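Local coordinates for O-methyltransferase (Bacillus halodurans, PDB 2GPY), which probably transfers a methyl group from S-adenosylmethionine to a hydroxyl oxygen of a substrate that has not been identified, at residues B[56-61]-B[77-82]. Numbering follows the deposited sequence.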
# COMPACT_ATOMS: atom_id res chain seq x y z
N ALA B 56 13.87 1.63 -2.09
CA ALA B 56 15.15 1.78 -2.78
C ALA B 56 15.76 0.46 -3.25
O ALA B 56 16.55 0.44 -4.19
CB ALA B 56 16.15 2.53 -1.87
N ARG B 57 15.44 -0.64 -2.56
CA ARG B 57 16.11 -1.93 -2.80
C ARG B 57 15.05 -3.03 -2.77
O ARG B 57 14.32 -3.17 -1.78
CB ARG B 57 17.16 -2.20 -1.71
CG ARG B 57 18.38 -1.24 -1.72
CD ARG B 57 19.35 -1.57 -0.59
NE ARG B 57 19.72 -2.99 -0.57
CZ ARG B 57 20.44 -3.62 -1.50
NH1 ARG B 57 20.89 -2.99 -2.58
NH2 ARG B 57 20.71 -4.91 -1.34
N ILE B 58 14.95 -3.79 -3.86
CA ILE B 58 13.93 -4.84 -4.00
C ILE B 58 14.64 -6.16 -4.30
O ILE B 58 15.57 -6.21 -5.13
CB ILE B 58 12.97 -4.52 -5.16
CG1 ILE B 58 12.27 -3.17 -4.89
CG2 ILE B 58 11.94 -5.69 -5.41
CD1 ILE B 58 11.61 -2.53 -6.15
N LEU B 59 14.23 -7.21 -3.59
CA LEU B 59 14.70 -8.57 -3.88
C LEU B 59 13.52 -9.41 -4.41
O LEU B 59 12.44 -9.45 -3.82
CB LEU B 59 15.28 -9.22 -2.62
CG LEU B 59 15.63 -10.70 -2.76
CD1 LEU B 59 16.73 -10.93 -3.81
CD2 LEU B 59 16.03 -11.26 -1.42
N GLU B 60 13.74 -10.08 -5.54
CA GLU B 60 12.72 -10.91 -6.14
C GLU B 60 13.21 -12.34 -6.27
O GLU B 60 14.33 -12.56 -6.73
CB GLU B 60 12.36 -10.38 -7.53
CG GLU B 60 11.63 -11.38 -8.43
CD GLU B 60 11.32 -10.76 -9.78
OE1 GLU B 60 12.25 -10.57 -10.59
OE2 GLU B 60 10.13 -10.39 -9.97
N ILE B 61 12.38 -13.30 -5.89
CA ILE B 61 12.74 -14.69 -6.06
C ILE B 61 11.91 -15.24 -7.21
O ILE B 61 10.68 -15.34 -7.09
CB ILE B 61 12.45 -15.52 -4.80
CG1 ILE B 61 13.01 -14.82 -3.53
CG2 ILE B 61 12.97 -16.98 -4.98
CD1 ILE B 61 14.50 -14.51 -3.52
N PRO B 77 12.64 4.54 -10.93
CA PRO B 77 13.96 4.81 -11.60
C PRO B 77 15.16 4.90 -10.63
O PRO B 77 16.31 4.72 -11.04
CB PRO B 77 13.75 6.14 -12.32
CG PRO B 77 12.20 6.34 -12.35
CD PRO B 77 11.66 5.61 -11.17
N GLU B 78 14.87 5.17 -9.36
CA GLU B 78 15.91 5.26 -8.32
C GLU B 78 16.28 3.94 -7.63
O GLU B 78 17.33 3.85 -6.98
CB GLU B 78 15.46 6.27 -7.26
CG GLU B 78 15.32 7.68 -7.79
CD GLU B 78 16.64 8.22 -8.27
OE1 GLU B 78 16.99 8.02 -9.46
OE2 GLU B 78 17.34 8.86 -7.45
N ALA B 79 15.43 2.93 -7.78
CA ALA B 79 15.57 1.71 -7.00
C ALA B 79 16.50 0.72 -7.69
O ALA B 79 16.75 0.81 -8.88
CB ALA B 79 14.19 1.04 -6.80
N THR B 80 17.03 -0.19 -6.91
CA THR B 80 17.81 -1.30 -7.47
C THR B 80 17.08 -2.58 -7.14
O THR B 80 16.39 -2.67 -6.09
CB THR B 80 19.27 -1.36 -6.97
OG1 THR B 80 19.30 -1.62 -5.57
CG2 THR B 80 19.98 -0.05 -7.24
N ILE B 81 17.19 -3.52 -8.05
CA ILE B 81 16.52 -4.78 -7.95
C ILE B 81 17.60 -5.88 -8.01
O ILE B 81 18.57 -5.79 -8.79
CB ILE B 81 15.51 -4.93 -9.09
CG1 ILE B 81 14.54 -3.71 -9.05
CG2 ILE B 81 14.77 -6.26 -8.97
CD1 ILE B 81 13.43 -3.80 -9.97
N VAL B 82 17.44 -6.87 -7.15
CA VAL B 82 18.24 -8.09 -7.23
C VAL B 82 17.20 -9.18 -7.50
O VAL B 82 16.17 -9.22 -6.83
CB VAL B 82 18.98 -8.37 -5.92
CG1 VAL B 82 19.73 -9.73 -6.01
CG2 VAL B 82 19.97 -7.25 -5.61
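Leu59 and Val82 meet on one face of a parallel strand pair, their side chains crossing at a slant with Leu59 CD1 3.9 Å from Val82 CG1. Leu59 CG stands anti to the backbone N (chi1 172°), and its CD1 also comes 3.5 Å from Val82 O, over the seam between the strands. On the same face Arg57 and Thr80 run side by side in one direction. Thr80 OG1 lies oblique to the guanidinium, 3.7 Å from Arg57 NH1, too far for a hydrogen bond; the guanidinium is held instead by the carbonyls of Leu126 (through NE) and Pro125 (through NH2), and makes a cation-pi contact with Phe127. The other face carries Ile58 and Ile81, where Ile58 CB lies 4.3 Å from Ile81 CG1, with Ala79 CB adding a looser touch on Ile58 CD1.

Backbone bonds set this pairing. Thr80 N donates to Ala56 O and Val82 N to Ile58 O, while Ile58 N donates to Thr80 O at 2.9 Å, and Glu60 N to Val82 O. Ala56 O takes its donor 31° from the carbonyl plane, whereas the other three carbonyls are met almost end-on.

The strand directions differ by 24°, and helix 67-75 links them, giving a beta-alpha-beta unit of the Rossmann-like methyltransferase fold; strand 57-61 lies between 80-85 and 127-133 in a mixed sheet of the fold's textbook order, 3-2-1-4-5-7-6. Met72 of that helix touches Ile81 and the buried residue Glu60, which is hydrogen-bonded through OE1 to Ser83 OG. Chemically, then, four N-H...O bonds through alternate residues join the strands, aliphatic side chains pack on the Ile58/Ile81 face, the Leu59-Val82 face passes to the polar, partly exposed Arg57 and Thr80, and Arg57 NE and NH2 and Glu60 OE1 find hydrogen-bond partners outside the two segments.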